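Local structure of LPXTG cell wall surface protein (Streptococcus gordonii, 4IGB) at residues 47-52 / 70-75; 86-91 / 110-115; 171-176 / 210-215; 175-180 / 268-273. The protein is a wall-anchored surface protein of streptococci and probably an adhesin, the portion here holding its two N-terminal domains, N1 and N2. One frame throughout, in Å; residues are numbered along the deposited sequence.

Contact 1: 47-52 / 70-75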
# COMPACT_ATOMS: atom_id res chain seq x y z
N VAL B 47 -22.20 15.31 -6.08
CA VAL B 47 -22.14 13.86 -6.12
C VAL B 47 -23.52 13.21 -5.93
O VAL B 47 -24.25 13.53 -5.00
CB VAL B 47 -21.18 13.31 -5.05
CG1 VAL B 47 -21.26 11.79 -5.01
CG2 VAL B 47 -19.76 13.74 -5.34
N ASP B 48 -23.86 12.32 -6.85
CA ASP B 48 -25.05 11.48 -6.74
C ASP B 48 -24.61 10.10 -6.26
O ASP B 48 -23.96 9.37 -7.00
CB ASP B 48 -25.72 11.38 -8.11
CG ASP B 48 -27.05 10.68 -8.06
OD1 ASP B 48 -27.73 10.72 -7.02
OD2 ASP B 48 -27.44 10.09 -9.08
N GLN B 49 -24.94 9.77 -5.02
CA GLN B 49 -24.59 8.48 -4.45
C GLN B 49 -25.82 7.61 -4.29
O GLN B 49 -26.86 8.07 -3.81
CB GLN B 49 -23.90 8.68 -3.09
CG GLN B 49 -23.61 7.39 -2.34
CD GLN B 49 -23.13 7.63 -0.93
OE1 GLN B 49 -23.02 8.78 -0.49
NE2 GLN B 49 -22.84 6.56 -0.20
N PHE B 50 -25.72 6.36 -4.71
CA PHE B 50 -26.83 5.43 -4.60
C PHE B 50 -26.37 3.97 -4.64
O PHE B 50 -25.36 3.65 -5.26
CB PHE B 50 -27.87 5.69 -5.69
CG PHE B 50 -27.31 5.65 -7.09
CD1 PHE B 50 -27.24 4.46 -7.78
CD2 PHE B 50 -26.85 6.81 -7.69
CE1 PHE B 50 -26.72 4.42 -9.06
CE2 PHE B 50 -26.34 6.77 -8.98
CZ PHE B 50 -26.27 5.58 -9.66
N HIS B 51 -27.13 3.10 -3.99
CA HIS B 51 -26.83 1.68 -3.97
C HIS B 51 -27.42 1.00 -5.19
O HIS B 51 -28.53 1.31 -5.61
CB HIS B 51 -27.37 1.04 -2.69
CG HIS B 51 -27.03 -0.42 -2.56
ND1 HIS B 51 -26.03 -0.87 -1.72
CD2 HIS B 51 -27.56 -1.51 -3.15
CE1 HIS B 51 -25.96 -2.19 -1.81
NE2 HIS B 51 -26.87 -2.60 -2.67
N LEU B 52 -26.67 0.06 -5.77
CA LEU B 52 -27.13 -0.68 -6.93
C LEU B 52 -27.06 -2.18 -6.65
O LEU B 52 -26.05 -2.68 -6.16
CB LEU B 52 -26.27 -0.34 -8.15
CG LEU B 52 -26.98 0.30 -9.34
CD1 LEU B 52 -28.05 1.27 -8.87
CD2 LEU B 52 -25.98 1.00 -10.25
N GLU B 70 -22.04 0.05 -4.45
CA GLU B 70 -22.32 1.42 -4.09
C GLU B 70 -21.72 2.29 -5.17
O GLU B 70 -20.51 2.24 -5.43
CB GLU B 70 -21.76 1.77 -2.71
CG GLU B 70 -22.25 3.14 -2.17
CD GLU B 70 -23.70 3.12 -1.72
OE1 GLU B 70 -24.31 2.04 -1.62
OE2 GLU B 70 -24.24 4.22 -1.44
N ASN B 71 -22.57 3.08 -5.81
CA ASN B 71 -22.19 3.82 -7.01
C ASN B 71 -22.16 5.32 -6.79
O ASN B 71 -22.99 5.86 -6.05
CB ASN B 71 -23.14 3.53 -8.16
CG ASN B 71 -22.54 3.87 -9.50
OD1 ASN B 71 -23.24 4.36 -10.39
ND2 ASN B 71 -21.24 3.63 -9.67
N PHE B 72 -21.23 5.99 -7.46
CA PHE B 72 -21.09 7.43 -7.31
C PHE B 72 -20.96 8.10 -8.66
O PHE B 72 -20.08 7.76 -9.47
CB PHE B 72 -19.86 7.77 -6.46
CG PHE B 72 -19.91 7.23 -5.07
CD1 PHE B 72 -19.59 5.91 -4.81
CD2 PHE B 72 -20.25 8.06 -4.00
CE1 PHE B 72 -19.60 5.42 -3.51
CE2 PHE B 72 -20.29 7.58 -2.71
CZ PHE B 72 -19.96 6.25 -2.46
N THR B 73 -21.83 9.07 -8.91
CA THR B 73 -21.74 9.84 -10.14
C THR B 73 -21.69 11.32 -9.83
O THR B 73 -21.93 11.74 -8.70
CB THR B 73 -22.94 9.55 -11.07
OG1 THR B 73 -24.13 10.09 -10.49
CG2 THR B 73 -23.09 8.03 -11.30
N LEU B 74 -21.37 12.11 -10.85
CA LEU B 74 -21.26 13.56 -10.74
C LEU B 74 -22.33 14.23 -11.60
O LEU B 74 -22.47 13.93 -12.78
CB LEU B 74 -19.86 14.00 -11.20
CG LEU B 74 -18.74 13.74 -10.21
CD1 LEU B 74 -17.38 13.88 -10.87
CD2 LEU B 74 -18.86 14.68 -8.99
N LYS B 75 -23.10 15.13 -11.00
CA LYS B 75 -24.12 15.91 -11.72
C LYS B 75 -23.49 16.98 -12.60
O LYS B 75 -22.83 17.89 -12.10
CB LYS B 75 -25.05 16.59 -10.72
CG LYS B 75 -25.72 15.62 -9.77
CD LYS B 75 -26.37 16.35 -8.59
CE LYS B 75 -27.07 15.36 -7.68
NZ LYS B 75 -27.45 15.96 -6.37
O HOH W 1 -28.41 12.94 -5.39

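Contact 2: 86-91 / 110-115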
# COMPACT_ATOMS: atom_id res chain seq x y z
N PHE B 86 -14.64 19.28 -10.69
CA PHE B 86 -15.26 19.03 -9.40
C PHE B 86 -14.17 18.84 -8.34
O PHE B 86 -13.50 17.80 -8.29
CB PHE B 86 -16.21 17.81 -9.50
CG PHE B 86 -17.27 17.96 -10.56
CD1 PHE B 86 -17.01 17.63 -11.87
CD2 PHE B 86 -18.52 18.49 -10.24
CE1 PHE B 86 -17.99 17.80 -12.85
CE2 PHE B 86 -19.50 18.67 -11.22
CZ PHE B 86 -19.23 18.31 -12.52
N GLU B 87 -13.98 19.89 -7.54
CA GLU B 87 -13.01 19.91 -6.45
C GLU B 87 -13.53 19.13 -5.26
O GLU B 87 -14.71 19.26 -4.89
CB GLU B 87 -12.73 21.36 -6.01
CG GLU B 87 -12.05 22.19 -7.08
CD GLU B 87 -11.89 23.67 -6.72
OE1 GLU B 87 -11.15 24.35 -7.46
OE2 GLU B 87 -12.49 24.17 -5.73
N ASN B 88 -12.66 18.32 -4.67
CA ASN B 88 -13.01 17.56 -3.47
C ASN B 88 -14.44 17.05 -3.43
O ASN B 88 -15.19 17.39 -2.51
CB ASN B 88 -12.75 18.42 -2.23
CG ASN B 88 -11.27 18.62 -1.98
OD1 ASN B 88 -10.75 19.72 -2.14
ND2 ASN B 88 -10.59 17.55 -1.60
N PRO B 89 -14.83 16.23 -4.42
CA PRO B 89 -16.25 15.82 -4.46
C PRO B 89 -16.59 14.77 -3.42
O PRO B 89 -17.75 14.60 -3.04
CB PRO B 89 -16.41 15.24 -5.87
CG PRO B 89 -14.99 14.86 -6.30
CD PRO B 89 -14.10 15.86 -5.65
N LEU B 90 -15.58 14.05 -2.95
CA LEU B 90 -15.83 12.83 -2.19
C LEU B 90 -14.64 12.45 -1.34
O LEU B 90 -13.52 12.32 -1.84
CB LEU B 90 -16.17 11.68 -3.14
CG LEU B 90 -16.58 10.38 -2.45
CD1 LEU B 90 -17.85 10.62 -1.63
CD2 LEU B 90 -16.81 9.25 -3.45
N SER B 91 -14.91 12.25 -0.06
CA SER B 91 -13.93 11.77 0.90
C SER B 91 -14.48 10.55 1.64
O SER B 91 -15.58 10.61 2.21
CB SER B 91 -13.58 12.88 1.90
OG SER B 91 -12.86 12.36 2.99
N ASN B 110 -9.52 9.83 -0.57
CA ASN B 110 -9.99 11.16 -0.87
C ASN B 110 -9.86 11.50 -2.36
O ASN B 110 -8.77 11.39 -2.95
CB ASN B 110 -9.27 12.20 -0.01
CG ASN B 110 -9.98 13.55 -0.03
OD1 ASN B 110 -11.08 13.69 0.50
ND2 ASN B 110 -9.38 14.53 -0.69
N PHE B 111 -10.98 11.85 -2.96
CA PHE B 111 -10.97 12.40 -4.31
C PHE B 111 -10.67 13.88 -4.19
O PHE B 111 -11.52 14.67 -3.79
CB PHE B 111 -12.29 12.15 -5.04
CG PHE B 111 -12.46 10.73 -5.48
CD1 PHE B 111 -12.82 9.75 -4.57
CD2 PHE B 111 -12.21 10.37 -6.80
CE1 PHE B 111 -12.95 8.43 -4.96
CE2 PHE B 111 -12.33 9.04 -7.20
CZ PHE B 111 -12.71 8.07 -6.28
N ASN B 112 -9.44 14.25 -4.51
CA ASN B 112 -9.01 15.64 -4.41
C ASN B 112 -9.65 16.44 -5.51
O ASN B 112 -10.01 17.60 -5.32
CB ASN B 112 -7.50 15.72 -4.52
CG ASN B 112 -6.81 14.83 -3.51
OD1 ASN B 112 -7.06 14.93 -2.30
ND2 ASN B 112 -5.97 13.91 -4.00
N LYS B 113 -9.80 15.81 -6.67
CA LYS B 113 -10.38 16.47 -7.82
C LYS B 113 -10.76 15.43 -8.86
O LYS B 113 -10.04 14.45 -9.09
CB LYS B 113 -9.40 17.48 -8.43
CG LYS B 113 -9.96 18.21 -9.65
CD LYS B 113 -8.94 19.16 -10.28
CE LYS B 113 -8.74 20.39 -9.41
NZ LYS B 113 -7.58 21.23 -9.88
N VAL B 114 -11.92 15.63 -9.46
CA VAL B 114 -12.28 14.89 -10.67
C VAL B 114 -12.62 15.92 -11.72
O VAL B 114 -13.43 16.81 -11.49
CB VAL B 114 -13.48 13.94 -10.43
CG1 VAL B 114 -13.90 13.23 -11.75
CG2 VAL B 114 -13.16 12.93 -9.32
N THR B 115 -11.97 15.80 -12.87
CA THR B 115 -12.23 16.70 -13.99
C THR B 115 -12.90 15.91 -15.12
O THR B 115 -12.36 14.89 -15.58
CB THR B 115 -10.91 17.31 -14.54
OG1 THR B 115 -10.20 17.96 -13.48
CG2 THR B 115 -11.22 18.31 -15.66
O HOH W 2 -9.65 23.77 -9.66

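Contact 3: 171-176 / 210-215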
# COMPACT_ATOMS: atom_id res chain seq x y z
N TRP B 171 -14.59 12.18 -20.88
CA TRP B 171 -13.62 11.29 -20.24
C TRP B 171 -13.23 11.93 -18.91
O TRP B 171 -13.43 13.14 -18.72
CB TRP B 171 -12.40 11.00 -21.13
CG TRP B 171 -11.58 12.19 -21.60
CD1 TRP B 171 -11.85 13.01 -22.65
CD2 TRP B 171 -10.33 12.65 -21.04
NE1 TRP B 171 -10.85 13.96 -22.79
CE2 TRP B 171 -9.92 13.76 -21.81
CE3 TRP B 171 -9.53 12.24 -19.97
CZ2 TRP B 171 -8.75 14.47 -21.53
CZ3 TRP B 171 -8.37 12.94 -19.69
CH2 TRP B 171 -7.99 14.04 -20.48
N ILE B 172 -12.73 11.13 -17.98
CA ILE B 172 -12.49 11.64 -16.64
C ILE B 172 -11.02 11.57 -16.25
O ILE B 172 -10.25 10.76 -16.77
CB ILE B 172 -13.34 10.90 -15.58
CG1 ILE B 172 -12.82 9.47 -15.39
CG2 ILE B 172 -14.82 10.93 -15.98
CD1 ILE B 172 -13.60 8.66 -14.36
N ASP B 173 -10.65 12.44 -15.31
CA ASP B 173 -9.34 12.45 -14.70
C ASP B 173 -9.57 12.59 -13.21
O ASP B 173 -10.00 13.64 -12.73
CB ASP B 173 -8.50 13.61 -15.26
CG ASP B 173 -7.11 13.69 -14.62
OD1 ASP B 173 -6.31 14.55 -15.05
OD2 ASP B 173 -6.80 12.91 -13.70
N ALA B 174 -9.34 11.51 -12.48
CA ALA B 174 -9.54 11.52 -11.03
C ALA B 174 -8.21 11.59 -10.31
O ALA B 174 -7.34 10.74 -10.51
CB ALA B 174 -10.32 10.28 -10.59
N ASP B 175 -8.07 12.60 -9.46
CA ASP B 175 -6.89 12.81 -8.63
C ASP B 175 -7.26 12.39 -7.21
O ASP B 175 -8.14 12.96 -6.59
CB ASP B 175 -6.49 14.29 -8.70
CG ASP B 175 -5.23 14.61 -7.93
OD1 ASP B 175 -5.00 14.03 -6.85
OD2 ASP B 175 -4.45 15.47 -8.41
N VAL B 176 -6.57 11.37 -6.70
CA VAL B 176 -7.03 10.65 -5.52
C VAL B 176 -5.88 10.39 -4.57
O VAL B 176 -4.74 10.12 -4.97
CB VAL B 176 -7.65 9.30 -5.91
CG1 VAL B 176 -8.35 8.68 -4.73
CG2 VAL B 176 -8.65 9.45 -7.10
N THR B 210 -5.03 5.64 -18.52
CA THR B 210 -3.80 6.06 -17.85
C THR B 210 -3.94 6.01 -16.34
O THR B 210 -4.91 6.53 -15.78
CB THR B 210 -3.47 7.50 -18.24
OG1 THR B 210 -3.40 7.62 -19.66
CG2 THR B 210 -2.15 7.95 -17.61
N PHE B 211 -2.96 5.37 -15.68
CA PHE B 211 -2.79 5.44 -14.23
C PHE B 211 -1.58 6.31 -13.95
O PHE B 211 -0.55 6.18 -14.64
CB PHE B 211 -2.51 4.05 -13.65
CG PHE B 211 -2.27 4.04 -12.15
CD1 PHE B 211 -3.34 4.05 -11.25
CD2 PHE B 211 -0.99 4.00 -11.64
CE1 PHE B 211 -3.12 4.03 -9.87
CE2 PHE B 211 -0.75 3.98 -10.26
CZ PHE B 211 -1.83 3.99 -9.38
N TYR B 212 -1.68 7.20 -12.97
CA TYR B 212 -0.51 8.00 -12.64
C TYR B 212 -0.29 8.21 -11.16
O TYR B 212 -1.20 8.04 -10.36
CB TYR B 212 -0.54 9.34 -13.38
CG TYR B 212 -1.68 10.27 -13.05
CD1 TYR B 212 -2.80 10.34 -13.87
CD2 TYR B 212 -1.61 11.13 -11.95
CE1 TYR B 212 -3.83 11.22 -13.59
CE2 TYR B 212 -2.62 12.02 -11.68
CZ TYR B 212 -3.73 12.06 -12.50
OH TYR B 212 -4.75 12.95 -12.21
N VAL B 213 0.93 8.55 -10.81
CA VAL B 213 1.28 8.88 -9.44
C VAL B 213 1.91 10.25 -9.47
O VAL B 213 2.90 10.47 -10.15
CB VAL B 213 2.30 7.89 -8.88
CG1 VAL B 213 2.73 8.29 -7.47
CG2 VAL B 213 1.71 6.47 -8.91
N LYS B 214 1.30 11.19 -8.76
CA LYS B 214 1.85 12.53 -8.61
C LYS B 214 3.09 12.50 -7.72
O LYS B 214 3.17 11.69 -6.81
CB LYS B 214 0.79 13.47 -8.03
CG LYS B 214 -0.27 13.88 -9.07
CD LYS B 214 -1.51 14.46 -8.42
CE LYS B 214 -1.23 15.76 -7.64
NZ LYS B 214 -2.43 16.08 -6.77
N ASN B 215 4.07 13.36 -8.01
CA ASN B 215 5.27 13.42 -7.18
C ASN B 215 5.93 12.03 -7.08
O ASN B 215 6.48 11.63 -6.06
CB ASN B 215 4.88 13.96 -5.80
CG ASN B 215 6.01 14.68 -5.10
OD1 ASN B 215 6.00 14.81 -3.87
ND2 ASN B 215 6.98 15.17 -5.87
O HOH W 3 -4.30 15.76 -11.11

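Contact 4: 175-180 / 268-273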
# COMPACT_ATOMS: atom_id res chain seq x y z
N ASP B 175 -8.07 12.60 -9.46
CA ASP B 175 -6.89 12.81 -8.63
C ASP B 175 -7.26 12.39 -7.21
O ASP B 175 -8.14 12.96 -6.59
CB ASP B 175 -6.49 14.29 -8.70
CG ASP B 175 -5.23 14.61 -7.93
OD1 ASP B 175 -5.00 14.03 -6.85
OD2 ASP B 175 -4.45 15.47 -8.41
N VAL B 176 -6.57 11.37 -6.70
CA VAL B 176 -7.03 10.65 -5.52
C VAL B 176 -5.88 10.39 -4.57
O VAL B 176 -4.74 10.12 -4.97
CB VAL B 176 -7.65 9.30 -5.91
CG1 VAL B 176 -8.35 8.68 -4.73
CG2 VAL B 176 -8.65 9.45 -7.10
N THR B 177 -6.16 10.45 -3.28
CA THR B 177 -5.16 10.13 -2.28
C THR B 177 -5.69 8.98 -1.44
O THR B 177 -6.78 9.07 -0.88
CB THR B 177 -4.85 11.35 -1.42
OG1 THR B 177 -4.34 12.39 -2.25
CG2 THR B 177 -3.82 11.01 -0.31
N ALA B 178 -4.93 7.89 -1.38
CA ALA B 178 -5.27 6.77 -0.54
C ALA B 178 -4.28 6.75 0.60
O ALA B 178 -3.09 7.05 0.43
CB ALA B 178 -5.20 5.46 -1.32
N GLU B 179 -4.75 6.37 1.78
CA GLU B 179 -3.91 6.34 2.96
C GLU B 179 -4.40 5.27 3.90
O GLU B 179 -5.60 5.11 4.09
CB GLU B 179 -3.92 7.70 3.68
CG GLU B 179 -3.02 7.74 4.91
CD GLU B 179 -3.24 8.98 5.77
OE1 GLU B 179 -3.63 10.03 5.25
OE2 GLU B 179 -3.03 8.90 6.99
N ILE B 180 -3.46 4.53 4.47
CA ILE B 180 -3.76 3.57 5.53
C ILE B 180 -3.20 4.10 6.84
O ILE B 180 -2.17 4.78 6.86
CB ILE B 180 -3.19 2.18 5.23
CG1 ILE B 180 -1.72 2.27 4.80
CG2 ILE B 180 -4.01 1.53 4.14
CD1 ILE B 180 -1.03 0.88 4.61
N SER B 268 0.80 6.54 2.51
CA SER B 268 -0.12 7.11 1.52
C SER B 268 0.42 7.18 0.10
O SER B 268 1.63 7.04 -0.15
CB SER B 268 -0.57 8.51 1.94
OG SER B 268 0.53 9.37 1.93
N MET B 269 -0.48 7.45 -0.82
CA MET B 269 -0.11 7.64 -2.21
C MET B 269 -1.14 8.54 -2.87
O MET B 269 -2.34 8.34 -2.71
CB MET B 269 -0.05 6.28 -2.94
CG MET B 269 0.68 6.31 -4.28
SD MET B 269 1.03 4.67 -4.99
CE MET B 269 1.77 3.80 -3.62
N ASN B 270 -0.66 9.56 -3.59
CA ASN B 270 -1.54 10.41 -4.38
C ASN B 270 -1.45 9.94 -5.82
O ASN B 270 -0.50 10.25 -6.53
CB ASN B 270 -1.13 11.88 -4.23
CG ASN B 270 -1.99 12.83 -5.06
OD1 ASN B 270 -1.66 14.01 -5.26
ND2 ASN B 270 -3.08 12.31 -5.57
N PHE B 271 -2.42 9.14 -6.23
CA PHE B 271 -2.46 8.60 -7.59
C PHE B 271 -3.55 9.26 -8.39
O PHE B 271 -4.28 10.12 -7.89
CB PHE B 271 -2.68 7.07 -7.58
CG PHE B 271 -4.04 6.65 -7.06
CD1 PHE B 271 -4.28 6.57 -5.70
CD2 PHE B 271 -5.07 6.34 -7.94
CE1 PHE B 271 -5.53 6.18 -5.21
CE2 PHE B 271 -6.32 5.95 -7.46
CZ PHE B 271 -6.55 5.86 -6.10
N GLY B 272 -3.65 8.88 -9.65
CA GLY B 272 -4.66 9.44 -10.52
C GLY B 272 -5.01 8.38 -11.54
O GLY B 272 -4.31 7.37 -11.68
N TYR B 273 -6.12 8.59 -12.23
CA TYR B 273 -6.56 7.68 -13.27
C TYR B 273 -7.29 8.52 -14.29
O TYR B 273 -8.11 9.37 -13.92
CB TYR B 273 -7.53 6.65 -12.70
CG TYR B 273 -8.13 5.72 -13.75
CD1 TYR B 273 -7.43 4.60 -14.21
CD2 TYR B 273 -9.40 5.95 -14.28
CE1 TYR B 273 -7.97 3.75 -15.17
CE2 TYR B 273 -9.95 5.10 -15.24
CZ TYR B 273 -9.23 4.00 -15.68
OH TYR B 273 -9.77 3.16 -16.62

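Contact 1: 47-52 / 70-75
Gln-49 and Phe-72 run alongside each other in the same direction, across two antiparallel strands at the border of the six-stranded sheet of the N1 domain, with strand 47-53 outermost. The Gln-49 amide is turned 29° from the Phe-72 ring, and its CG comes to 3.3 Å from CE2. A long, extended glutamine suits this place because its chain can accompany a ring and still carry a polar end. NE2 donates to Glu-70 OE2 (3.0 Å), which it meets on the anti side of a carboxylate turned 88° from the amide, while OE1 is bonded to Lys-43. The other oxygen of Glu-70 takes a weak bond from His-51 ND1, near the imidazole plane; His-51 NE2 turns to Glu-68. On the same face Val-47 straddles two apolar neighbours: CG1 is 4.0 Å from Phe-72 CD2, in the plane of the ring at its edge, and CG2 is 3.9 Å from Leu-74 CD2.

On the opposite face Phe-50 has CG between the backbone N and the carbonyl carbon (chi1 56°), and its ring runs alongside Asn-71. The CB of Asn-71 lies over the ring, 4.2 Å from the centroid of Phe-50, a CH-pi contact, and its ND2 is bonded to Glu-137. Between the faces, the Asp-48 N to Thr-73 O bond measures 2.7 Å.

Contact 2: 86-91 / 110-115
Asn-88 N donates to Asn-112 O over 2.8 Å, approaching from above the carbonyl plane, 56° out of it, where strand 84-100 turns a corner. Asn-88 has positive phi and psi, a left-handed conformation that asparagine tolerates better than most residues. Pro-89, rigid and without an N-H, comes next; its CG lies 4.0 Å from both Phe-111 CB and Val-114 CG2, crossing each side chain at about a right angle. Beyond the corner Leu-90 and Phe-111 run side by side, CB of Leu-90 4.1 Å from CD1 of Phe-111. Leu-90 O receives Phe-111 N and also lies in the plane of the Phe-111 ring, at its edge. Leu-90, Phe-111 and Val-114 are buried here, Phe-111 meeting Phe-138 and Phe-139 edge-to-face.

On the other face Asn-110 ND2 reaches along its own strand to Asn-112 OD1 (2.9 Å); the acceptor lies in the Asn-110 amide plane, though the donor stands above that of Asn-112. Asn-112 ND2 is bonded to Thr-177 and Asp-175. Glu-87 OE1 takes a hydrogen bond from a water that bonds weakly to Lys-113 NZ. The two strands form a long antiparallel beta hairpin, and Asn-112 with Lys-113, both facing Asp-175, make a classic beta bulge.

Contact 3: 171-176 / 210-215
Asp-175 and Lys-214 form a salt bridge between strands that are not neighbours: the closest approach of their axes is 8.7 Å. Following Asp-175 outward, CB stands 4.1 Å from Tyr-212 OH, a distant touch. Its CG is anti to the backbone N (chi1 -177°), and the carboxylate beyond crosses the Lys-214 chain at about a right angle. OD1 is bonded to Asn-270 and Asn-112. OD2 takes the lysine NZ at 2.7 Å through its syn lone pair, and also lies 3.1 Å from Lys-214 CD, so that the methylenes rest close to the oxygen. The nearby lysine and amide donors would be expected to keep Asp-175 ionised. A water donates both to OD2 and to Tyr-212 OH, linking the salt bridge to the second polar pair. There Tyr-212 OH donates to Asp-173 OD2 over only 2.5 Å, again to a syn lone pair, with carboxylate and ring planes 85° apart and OD2 in the ring plane at its edge.

Tyrosine and lysine suit strand 210-214 because they are long enough to reach over the strand between to the short aspartates. Strand 268-274 runs between 170-182 and 210-214 in the eight-stranded sheet, and it is Gly-272 that the tyrosine passes over, while strand 239-243 flanks 210-214 on its other side.

Contact 4: 175-180 / 268-273
The Phe-271 ring carries Val-176 over one face and Ala-178 at its edge. CB of Val-176 lies 3.9 Å from the ring centroid, 22° off the normal and offset toward the rim, a CH-pi contact; its CG1 is 3.6 Å from CZ of Phe-271. Ala-178 CB, near the ring plane, is 4.0 Å from CE1 of Phe-271, and the small methyl of alanine fits beside the edge. Chi1 of 66° sets CG of Phe-271 between the backbone N and the carbonyl carbon, and the ring beyond it comes nearer the partner strand.

The second flat group, the Asn-270 amide, lies on the other side of the sheet. Its ND2 donates to Asp-175 OD1 at 2.9 Å, nearly straight and in the amide plane, and also to Val-176 O at 2.8 Å, reaching that carbonyl from well above its plane. An asparagine suits this place because its N-H groups serve two acceptors while OD1 remains for Lys-214.

These strands, 170-182 and 268-274, are antiparallel neighbours within the eight-stranded sheet of the N1 beta sandwich. Val-176, Ala-178, Met-269 and Phe-271 are buried on its apolar face, Met-269 turning its end away from strand 175-180 and touching Met-194. Thr-177, on the polar face, has its OG1 bonded to Asn-112. Ala-178 and Met-269 exchange two backbone bonds, whereas of the two between Val-176 and Phe-271 the one to Val-176 O is weak. Farther along, Glu-179 CB and Ser-268 CB come to 3.9 Å.

How the contacts relate
Contacts 2, 3 and 4 lie in one antiparallel sheet; strands 84-100, 103-118, 170-182, 268-274 and 210-214 lie in that order across the sheet. Contact 1 belongs to the sheet packed against it. The two layers meet where contacts 1 and 2, with centres about 14 Å apart, touch through Leu-74 CD1 and Val-114 CG1 (3.6 Å). Asp-175 belongs to contacts 3 and 4, whose centres are about 9 Å apart, and its backbone also pairs with the bulge of contact 2: Asp-175 N is 2.7 Å from Lys-113 O. Tyr-212 O and Gly-272 N, 2.7 Å apart, tie 210-215 to 268-273. The sodium ligands Asp-198, Asp-200 and Thr-248 lie outside all four contacts.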